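Local coordinates for protein cytosine deaminase (Klebsiella pneumoniae, PDB 4R7W) that probably catalyses the hydrolytic deamination of cytosine to uracil and ammonia, as an iron-bearing member of the amidohydrolase family, at residues L205-C210 / Q236-H241; C210-D215 / H276-F281; S240-M245 / G289-A294. All coordinates share one frame; numbering follows the deposited sequence.

Contact 1 of 3, residues L205-C210 / Q236-H241. With FE2 (Fe (II) ion), chain L; O7U ((2R)-2-amino-2,5-dihydro-1,5,2-diazaphosphinin-6(1H)-one 2-oxide), chain M.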
loop_
_atom_site.group_PDB
_atom_site.type_symbol
_atom_site.label_atom_id
_atom_site.label_comp_id
_atom_site.label_asym_id
_atom_site.label_seq_id
_atom_site.Cartn_x
_atom_site.Cartn_y
_atom_site.Cartn_z
ATOM N N LEU B 205 -23.916 15.042 15.232
ATOM C CA LEU B 205 -23.009 13.910 15.404
ATOM C C LEU B 205 -21.671 14.447 15.915
ATOM O O LEU B 205 -21.447 15.642 15.868
ATOM C CB LEU B 205 -22.816 13.162 14.076
ATOM C CG LEU B 205 -24.091 12.658 13.376
ATOM C CD1 LEU B 205 -23.784 11.984 12.044
ATOM C CD2 LEU B 205 -24.871 11.724 14.272
ATOM N N VAL B 206 -20.793 13.569 16.401
ATOM C CA VAL B 206 -19.476 13.973 16.880
ATOM C C VAL B 206 -18.412 13.128 16.184
ATOM O O VAL B 206 -18.576 11.909 16.029
ATOM C CB VAL B 206 -19.344 13.759 18.405
ATOM C CG1 VAL B 206 -17.909 13.978 18.876
ATOM C CG2 VAL B 206 -20.285 14.664 19.157
ATOM N N ASP B 207 -17.332 13.775 15.754
ATOM C CA ASP B 207 -16.173 13.061 15.218
ATOM C C ASP B 207 -14.891 13.838 15.569
ATOM O O ASP B 207 -14.569 14.841 14.946
ATOM C CB ASP B 207 -16.282 12.863 13.708
ATOM C CG ASP B 207 -15.277 11.863 13.182
ATOM O OD1 ASP B 207 -15.636 11.050 12.283
ATOM O OD2 ASP B 207 -14.134 11.861 13.685
ATOM N N VAL B 208 -14.159 13.330 16.549
ATOM C CA VAL B 208 -13.025 14.061 17.150
ATOM C C VAL B 208 -11.699 13.453 16.673
ATOM O O VAL B 208 -11.570 12.224 16.617
ATOM C CB VAL B 208 -13.130 14.004 18.702
ATOM C CG1 VAL B 208 -11.937 14.698 19.399
ATOM C CG2 VAL B 208 -14.444 14.658 19.157
ATOM N N HIS B 209 -10.744 14.299 16.275
ATOM C CA HIS B 209 -9.374 13.840 16.086
ATOM C C HIS B 209 -8.847 13.591 17.472
ATOM O O HIS B 209 -8.528 14.538 18.203
ATOM C CB HIS B 209 -8.496 14.892 15.423
ATOM C CG HIS B 209 -8.778 15.091 13.972
ATOM N ND1 HIS B 209 -10.008 15.499 13.504
ATOM C CD2 HIS B 209 -7.984 14.948 12.883
ATOM C CE1 HIS B 209 -9.962 15.594 12.186
ATOM N NE2 HIS B 209 -8.745 15.269 11.786
ATOM N N CYS B 210 -8.768 12.324 17.843
ATOM C CA CYS B 210 -8.551 11.980 19.228
ATOM C C CYS B 210 -7.210 11.304 19.416
ATOM O O CYS B 210 -6.974 10.217 18.882
ATOM C CB CYS B 210 -9.654 11.064 19.711
ATOM S SG CYS B 210 -9.779 10.968 21.468
ATOM N N GLN B 236 -23.687 8.087 17.941
ATOM C CA GLN B 236 -23.503 9.353 17.231
ATOM C C GLN B 236 -22.089 9.946 17.424
ATOM O O GLN B 236 -21.776 11.025 16.919
ATOM C CB GLN B 236 -24.601 10.356 17.644
ATOM C CG GLN B 236 -25.996 10.024 17.134
ATOM C CD GLN B 236 -26.668 8.908 17.917
ATOM O OE1 GLN B 236 -26.646 8.902 19.150
ATOM N NE2 GLN B 236 -27.265 7.954 17.203
ATOM N N VAL B 237 -21.229 9.207 18.123
ATOM C CA VAL B 237 -19.865 9.633 18.384
ATOM C C VAL B 237 -18.804 8.742 17.711
ATOM O O VAL B 237 -18.900 7.506 17.713
ATOM C CB VAL B 237 -19.592 9.720 19.910
ATOM C CG1 VAL B 237 -18.136 10.067 20.182
ATOM C CG2 VAL B 237 -20.520 10.762 20.568
ATOM N N THR B 238 -17.816 9.389 17.107
ATOM C CA THR B 238 -16.682 8.706 16.502
ATOM C C THR B 238 -15.369 9.306 17.001
ATOM O O THR B 238 -15.214 10.513 17.028
ATOM C CB THR B 238 -16.737 8.833 14.972
ATOM O OG1 THR B 238 -17.885 8.126 14.489
ATOM C CG2 THR B 238 -15.468 8.274 14.326
ATOM N N ALA B 239 -14.438 8.447 17.403
ATOM C CA ALA B 239 -13.083 8.868 17.709
ATOM C C ALA B 239 -12.178 8.541 16.529
ATOM O O ALA B 239 -11.918 7.363 16.240
ATOM C CB ALA B 239 -12.575 8.163 18.965
ATOM N N SER B 240 -11.714 9.576 15.834
ATOM C CA SER B 240 -10.764 9.386 14.744
ATOM C C SER B 240 -9.329 9.282 15.255
ATOM O O SER B 240 -8.963 9.907 16.270
ATOM C CB SER B 240 -10.863 10.509 13.705
ATOM O OG SER B 240 -12.072 10.432 12.953
ATOM N N HIS B 241 -8.543 8.493 14.524
ATOM C CA HIS B 241 -7.125 8.236 14.772
ATOM C C HIS B 241 -6.848 7.355 15.981
ATOM O O HIS B 241 -6.616 6.155 15.836
ATOM C CB HIS B 241 -6.321 9.536 14.848
ATOM C CG HIS B 241 -6.274 10.283 13.556
ATOM N ND1 HIS B 241 -5.697 9.757 12.420
ATOM C CD2 HIS B 241 -6.723 11.517 13.218
ATOM C CE1 HIS B 241 -5.796 10.635 11.437
ATOM N NE2 HIS B 241 -6.423 11.708 11.892
HETATM FE FE FE2 L . -7.869 14.135 9.732
HETATM N N1 O7U M . -5.131 17.953 10.666
HETATM C C2 O7U M . -4.960 17.117 11.774
HETATM O O2 O7U M . -4.975 17.471 12.965
HETATM N N3 O7U M . -4.768 15.772 11.556
HETATM N N4 O7U M . -3.368 14.126 9.920
HETATM O O4 O7U M . -5.771 13.990 10.309
HETATM P P4 O7U M . -4.733 14.991 10.140
HETATM C C5 O7U M . -4.954 16.227 8.875
HETATM C C6 O7U M . -5.112 17.429 9.301
HETATM O O HOH W 1 -19.819 10.340 14.209
#

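Contact 2 of 3, residues C210-D215 / H276-F281. With O7U ((2R)-2-amino-2,5-dihydro-1,5,2-diazaphosphinin-6(1H)-one 2-oxide), chain M.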
loop_
_atom_site.group_PDB
_atom_site.type_symbol
_atom_site.label_atom_id
_atom_site.label_comp_id
_atom_site.label_asym_id
_atom_site.label_seq_id
_atom_site.Cartn_x
_atom_site.Cartn_y
_atom_site.Cartn_z
ATOM N N CYS B 210 -8.768 12.324 17.843
ATOM C CA CYS B 210 -8.551 11.980 19.228
ATOM C C CYS B 210 -7.210 11.304 19.416
ATOM O O CYS B 210 -6.974 10.217 18.882
ATOM C CB CYS B 210 -9.654 11.064 19.711
ATOM S SG CYS B 210 -9.779 10.968 21.468
ATOM N N ASP B 211 -6.334 11.972 20.163
ATOM C CA ASP B 211 -5.016 11.440 20.500
ATOM C C ASP B 211 -4.185 11.085 19.259
ATOM O O ASP B 211 -3.624 9.972 19.171
ATOM C CB ASP B 211 -5.154 10.221 21.415
ATOM C CG ASP B 211 -5.917 10.525 22.702
ATOM O OD1 ASP B 211 -6.853 9.764 23.035
ATOM O OD2 ASP B 211 -5.548 11.486 23.412
ATOM N N GLU B 212 -4.108 12.010 18.301
ATOM C CA GLU B 212 -3.268 11.779 17.116
ATOM C C GLU B 212 -1.812 12.079 17.404
ATOM O O GLU B 212 -1.260 13.048 16.885
ATOM C CB GLU B 212 -3.726 12.591 15.900
ATOM C CG GLU B 212 -3.061 12.111 14.578
ATOM C CD GLU B 212 -3.463 12.933 13.358
ATOM O OE1 GLU B 212 -3.072 12.556 12.228
ATOM O OE2 GLU B 212 -4.164 13.956 13.532
ATOM N N ILE B 213 -1.188 11.248 18.233
ATOM C CA ILE B 213 0.171 11.507 18.677
ATOM C C ILE B 213 0.718 10.225 19.296
ATOM O O ILE B 213 -0.065 9.358 19.688
ATOM C CB ILE B 213 0.170 12.671 19.715
ATOM C CG1 ILE B 213 1.579 13.078 20.123
ATOM C CG2 ILE B 213 -0.648 12.297 20.938
ATOM C CD1 ILE B 213 1.586 14.325 21.034
ATOM N N ASP B 214 2.045 10.081 19.361
ATOM C CA ASP B 214 2.640 8.837 19.858
ATOM C C ASP B 214 2.928 8.820 21.365
ATOM O O ASP B 214 3.568 7.895 21.865
ATOM C CB ASP B 214 3.918 8.498 19.085
ATOM C CG ASP B 214 3.648 8.135 17.646
ATOM O OD1 ASP B 214 4.426 8.555 16.757
ATOM O OD2 ASP B 214 2.654 7.422 17.411
ATOM N N ASP B 215 2.458 9.837 22.077
ATOM C CA ASP B 215 2.615 9.914 23.530
ATOM C C ASP B 215 1.644 8.938 24.207
ATOM O O ASP B 215 0.439 9.094 24.067
ATOM C CB ASP B 215 2.325 11.353 23.982
ATOM C CG ASP B 215 2.461 11.556 25.494
ATOM O OD1 ASP B 215 2.193 12.682 25.957
ATOM O OD2 ASP B 215 2.825 10.619 26.221
ATOM N N HIS B 276 2.767 7.464 7.696
ATOM C CA HIS B 276 3.544 8.637 7.283
ATOM C C HIS B 276 3.864 9.568 8.455
ATOM O O HIS B 276 5.020 9.937 8.656
ATOM C CB HIS B 276 2.773 9.401 6.200
ATOM C CG HIS B 276 3.430 10.673 5.749
ATOM N ND1 HIS B 276 4.735 10.731 5.303
ATOM C CD2 HIS B 276 2.946 11.938 5.660
ATOM C CE1 HIS B 276 5.030 11.975 4.971
ATOM N NE2 HIS B 276 3.962 12.729 5.179
ATOM N N LEU B 277 2.848 9.949 9.230
ATOM C CA LEU B 277 3.039 10.997 10.250
ATOM C C LEU B 277 3.511 10.492 11.608
ATOM O O LEU B 277 4.119 11.248 12.380
ATOM C CB LEU B 277 1.748 11.800 10.452
ATOM C CG LEU B 277 1.192 12.613 9.281
ATOM C CD1 LEU B 277 -0.183 13.166 9.675
ATOM C CD2 LEU B 277 2.143 13.752 8.858
ATOM N N GLN B 278 3.222 9.226 11.910
ATOM C CA GLN B 278 3.620 8.651 13.194
ATOM C C GLN B 278 5.023 8.029 13.129
ATOM O O GLN B 278 5.582 7.840 12.048
ATOM C CB GLN B 278 2.580 7.631 13.697
ATOM C CG GLN B 278 1.146 8.171 13.746
ATOM C CD GLN B 278 1.013 9.460 14.595
ATOM O OE1 GLN B 278 0.695 10.537 14.076
ATOM N NE2 GLN B 278 1.242 9.336 15.898
ATOM N N GLY B 279 5.594 7.739 14.294
ATOM C CA GLY B 279 6.930 7.153 14.377
ATOM C C GLY B 279 8.032 8.156 14.106
ATOM O O GLY B 279 9.215 7.800 14.029
ATOM N N ARG B 280 7.654 9.429 13.984
ATOM C CA ARG B 280 8.611 10.457 13.570
ATOM C C ARG B 280 9.540 10.908 14.694
ATOM O O ARG B 280 10.555 11.557 14.448
ATOM C CB ARG B 280 7.858 11.654 12.978
ATOM C CG ARG B 280 7.212 11.345 11.626
ATOM C CD ARG B 280 8.231 11.322 10.500
ATOM N NE ARG B 280 7.572 11.198 9.206
ATOM C CZ ARG B 280 8.172 11.274 8.022
ATOM N NH1 ARG B 280 9.471 11.490 7.925
ATOM N NH2 ARG B 280 7.452 11.129 6.918
ATOM N N PHE B 281 9.192 10.557 15.927
ATOM C CA PHE B 281 9.957 10.988 17.086
ATOM C C PHE B 281 10.701 9.837 17.771
ATOM O O PHE B 281 11.378 10.035 18.780
ATOM C CB PHE B 281 9.036 11.734 18.051
ATOM C CG PHE B 281 8.316 12.882 17.403
ATOM C CD1 PHE B 281 6.991 12.759 17.009
ATOM C CD2 PHE B 281 8.983 14.067 17.136
ATOM C CE1 PHE B 281 6.338 13.815 16.389
ATOM C CE2 PHE B 281 8.335 15.126 16.522
ATOM C CZ PHE B 281 7.015 15.002 16.150
HETATM N N1 O7U M . -5.131 17.953 10.666
HETATM C C2 O7U M . -4.960 17.117 11.774
HETATM O O2 O7U M . -4.975 17.471 12.965
HETATM N N3 O7U M . -4.768 15.772 11.556
HETATM N N4 O7U M . -3.368 14.126 9.920
HETATM O O4 O7U M . -5.771 13.990 10.309
HETATM P P4 O7U M . -4.733 14.991 10.140
HETATM C C5 O7U M . -4.954 16.227 8.875
HETATM C C6 O7U M . -5.112 17.429 9.301
HETATM O O HOH W 2 -1.551 10.168 12.104
HETATM O O HOH W 3 1.262 12.753 15.554
HETATM O O HOH W 4 7.083 8.982 17.186
HETATM O O HOH W 5 5.309 10.973 15.032
#

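Contact 3 of 3, residues S240-M245 / G289-A294. With O7U ((2R)-2-amino-2,5-dihydro-1,5,2-diazaphosphinin-6(1H)-one 2-oxide), chain M.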
loop_
_atom_site.group_PDB
_atom_site.type_symbol
_atom_site.label_atom_id
_atom_site.label_comp_id
_atom_site.label_asym_id
_atom_site.label_seq_id
_atom_site.Cartn_x
_atom_site.Cartn_y
_atom_site.Cartn_z
ATOM N N SER B 240 -11.714 9.576 15.834
ATOM C CA SER B 240 -10.764 9.386 14.744
ATOM C C SER B 240 -9.329 9.282 15.255
ATOM O O SER B 240 -8.963 9.907 16.270
ATOM C CB SER B 240 -10.863 10.509 13.705
ATOM O OG SER B 240 -12.072 10.432 12.953
ATOM N N HIS B 241 -8.543 8.493 14.524
ATOM C CA HIS B 241 -7.125 8.236 14.772
ATOM C C HIS B 241 -6.848 7.355 15.981
ATOM O O HIS B 241 -6.616 6.155 15.836
ATOM C CB HIS B 241 -6.321 9.536 14.848
ATOM C CG HIS B 241 -6.274 10.283 13.556
ATOM N ND1 HIS B 241 -5.697 9.757 12.420
ATOM C CD2 HIS B 241 -6.723 11.517 13.218
ATOM C CE1 HIS B 241 -5.796 10.635 11.437
ATOM N NE2 HIS B 241 -6.423 11.708 11.892
ATOM N N THR B 242 -6.873 7.958 17.165
ATOM C CA THR B 242 -6.521 7.271 18.401
ATOM C C THR B 242 -5.159 6.579 18.274
ATOM O O THR B 242 -4.965 5.476 18.772
ATOM C CB THR B 242 -7.648 6.324 18.926
ATOM O OG1 THR B 242 -7.854 5.206 18.029
ATOM C CG2 THR B 242 -8.966 7.103 19.101
ATOM N N CYS B 243 -4.225 7.244 17.594
ATOM C CA CYS B 243 -2.881 6.682 17.390
ATOM C C CYS B 243 -2.178 6.345 18.704
ATOM O O CYS B 243 -1.411 5.379 18.775
ATOM C CB CYS B 243 -1.999 7.625 16.572
ATOM S SG CYS B 243 -2.694 8.172 14.999
ATOM N N ALA B 244 -2.430 7.144 19.742
ATOM C CA ALA B 244 -1.815 6.892 21.047
ATOM C C ALA B 244 -2.144 5.513 21.621
ATOM O O ALA B 244 -1.329 4.931 22.349
ATOM C CB ALA B 244 -2.180 7.989 22.047
ATOM N N MET B 245 -3.327 4.985 21.297
ATOM C CA MET B 245 -3.695 3.627 21.722
ATOM C C MET B 245 -2.672 2.605 21.220
ATOM O O MET B 245 -2.374 1.610 21.896
ATOM C CB MET B 245 -5.095 3.250 21.222
ATOM C CG MET B 245 -5.682 2.053 21.936
ATOM S SD MET B 245 -7.065 1.290 21.035
ATOM C CE MET B 245 -8.216 2.657 20.872
ATOM N N GLY B 289 2.466 3.240 14.868
ATOM C CA GLY B 289 1.692 4.406 15.248
ATOM C C GLY B 289 0.223 4.369 14.892
ATOM O O GLY B 289 -0.443 5.404 14.844
ATOM N N VAL B 290 -0.296 3.176 14.608
ATOM C CA VAL B 290 -1.698 3.052 14.257
ATOM C C VAL B 290 -2.449 2.482 15.454
ATOM O O VAL B 290 -1.887 1.719 16.244
ATOM C CB VAL B 290 -1.863 2.165 12.989
ATOM C CG1 VAL B 290 -3.334 1.845 12.696
ATOM C CG2 VAL B 290 -1.214 2.856 11.797
ATOM N N THR B 291 -3.707 2.880 15.614
ATOM C CA THR B 291 -4.541 2.344 16.687
ATOM C C THR B 291 -4.761 0.820 16.558
ATOM O O THR B 291 -4.400 0.202 15.553
ATOM C CB THR B 291 -5.905 3.077 16.764
ATOM O OG1 THR B 291 -6.529 2.796 18.021
ATOM C CG2 THR B 291 -6.825 2.639 15.624
ATOM N N ARG B 292 -5.343 0.221 17.592
ATOM C CA ARG B 292 -5.439 -1.232 17.688
ATOM C C ARG B 292 -6.681 -1.760 16.957
ATOM O O ARG B 292 -7.626 -2.253 17.571
ATOM C CB ARG B 292 -5.454 -1.663 19.150
ATOM C CG ARG B 292 -4.275 -1.114 19.982
ATOM C CD ARG B 292 -4.281 -1.756 21.360
ATOM N NE ARG B 292 -3.248 -1.220 22.243
ATOM C CZ ARG B 292 -2.871 -1.777 23.384
ATOM N NH1 ARG B 292 -1.927 -1.192 24.126
ATOM N NH2 ARG B 292 -3.415 -2.917 23.789
ATOM N N VAL B 293 -6.647 -1.633 15.639
ATOM C CA VAL B 293 -7.777 -1.959 14.791
ATOM C C VAL B 293 -8.270 -3.402 14.914
ATOM O O VAL B 293 -9.460 -3.618 15.116
ATOM C CB VAL B 293 -7.460 -1.651 13.320
ATOM C CG1 VAL B 293 -8.676 -1.975 12.435
ATOM C CG2 VAL B 293 -7.015 -0.189 13.181
ATOM N N ALA B 294 -7.374 -4.385 14.785
ATOM C CA ALA B 294 -7.810 -5.790 14.800
ATOM C C ALA B 294 -8.434 -6.109 16.150
ATOM O O ALA B 294 -9.388 -6.877 16.252
ATOM C CB ALA B 294 -6.632 -6.736 14.526
HETATM N N1 O7U M . -5.131 17.953 10.666
HETATM C C2 O7U M . -4.960 17.117 11.774
HETATM O O2 O7U M . -4.975 17.471 12.965
HETATM N N3 O7U M . -4.768 15.772 11.556
HETATM N N4 O7U M . -3.368 14.126 9.920
HETATM O O4 O7U M . -5.771 13.990 10.309
HETATM P P4 O7U M . -4.733 14.991 10.140
HETATM C C5 O7U M . -4.954 16.227 8.875
HETATM C C6 O7U M . -5.112 17.429 9.301
HETATM O O HOH W 6 -5.018 4.890 13.846
#

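Contact 1 of 3, residues L205-C210 / Q236-H241
H209 and H241, at the ends of two neighbouring strands, converge on one oxygen, O4 of the bound phosphorus compound, by different routes. H209 holds the iron through NE2 at 2.5 Å, and the iron in turn is bound by O4; H241 instead donates from NE2 to O4 at 2.9 Å. The imidazoles lie alongside each other and point the same way, H209 CD2 meeting the edge of the H241 ring with the planes turned by 49°. Each CG is anti to its own carbonyl carbon, which turns both rings toward the iron and the ligand oxygen it holds.

These strands, 205-210 and 237-241, are parallel neighbours in the barrel of the amidohydrolase fold, joined by helix 220-230 as a beta-alpha-beta unit. The ladder between them runs from V206 N donating to Q236 O through to C210 N donating to S240 O, and the strand axes differ by only 13°. On the helix-facing side V206 and V237 stand side by side, V206 CB to V237 CG2 at 3.9 Å, under the cover of helices 185-202 and 220-230.

The other face, carrying D207, T238, H209 and S240, is polar and buried. A salt bridge from R115 holds D207 OD1, and S240 OG also hydrogen-bonds to H56, which binds the iron together with H58 and D308. The aspartate and serine thus form a second shell behind a metal ligand. D207 CG, anti to the backbone N (chi1 -167°), swings the carboxylate across to the next strand. There the S240 OG proton is given to the syn lone pair of D207 OD2 over a short 2.6 Å.

Contact 2 of 3, residues C210-D215 / H276-F281
D214 closes on the turn at Q278 and G279 with both carboxylate oxygens, and this is the tight part of the contact. OD1 accepts the backbone N-H of G279 at 2.8 Å in a nearly straight bond (168°), met on the syn side and somewhat out of the carboxylate plane. OD2 takes a weak bond from Q278 NE2, the amide and carboxylate planes standing 69° apart. The glutamine can reach because its chain bends at chi2 (-56°), folding the amide back toward the aspartate. G279 has positive phi, a conformation that suits glycine just where the chain has left helix 271-277.

Architecturally this is the loop that follows strand 205-210 at the mouth of the TIM-barrel-like amidohydrolase domain, meeting the end of a helix of the same rim. E212, at the centre of an inverse gamma turn, sends an extended chain into the site. Its OE1 accepts from the ligand's N4 and its OE2 from N3, each at 2.8 Å, so two parallel bonds fix the carboxylate's rotation. L277 CD1 lies 3.9 Å from E212 OE1 and also touches the ligand at N4.

Elsewhere the fit is looser, and water does the joining. Two waters give protons to Q278 OE1, one bridging to E212 OE1 and the other to the backbone oxygen of E212. Toward the solvent, two further waters donate to D214 OD1; one of them accepts the N-H of F281, an exposed residue, and the other that of R280.

Contact 3 of 3, residues S240-M245 / G289-A294
T291 overlaps T242 obliquely, its OG1 only 2.8 Å from T242 OG1. T242 spends its own hydroxyl proton on the backbone oxygen of H241. For the T291 proton two acceptors are within reach, T242 OG1 and, more weakly, T242 O, and the choice is not settled. A chi1 of -164° puts the T291 hydroxyl there, OG1 anti to the backbone N. A water links the same two chains, giving a proton to H241 O and accepting from T291 N.

M245, from the same turn as T242, lies against the T291 hydroxyl: bent at chi3 (-58°), it carries CE to 3.3 Å from T291 OG1 and lays SD against R292 CG at 3.8 Å. R292, extended from CG to NE, crosses M245 at a slant and donates from NE to M245 O at 3.0 Å, the oxygen lying near the guanidinium plane while the nitrogen stands above the carbonyl plane. Its NH1 goes to N250, and W284 of the second subunit meets it in a cation-pi contact. At the other end C243 CB presses to 3.2 Å from G289 O, a buried carbonyl oxygen with no polar partner in the model.

The contact joins the 3-10 turn after H241, at the end of strand 237-241, to the lead-in of helix 293-298: loop-to-loop packing at the C-terminal strand ends, where amidohydrolase barrels carry their active site.

In the fold
The three contacts run from the barrel wall to its mouth, and each includes a residue that touches the bound ligand. Contact 1 is the strand pair itself; contact 2 takes up the chain at C210 and contact 3 at S240, so each extends one strand of that pair into its following loop. Their centres lie about 17 Å (contacts 1 and 2), 13 Å (1 and 3) and 10 Å (2 and 3) apart. Along the chain the order is 205-215, 236-245, 276-281, 289-294, with contact 2 crossing both others. E212 and H241, which both bond the ligand, also touch each other, and the loops after two adjacent strands pack against the chain around helices 271-277 and 293-298.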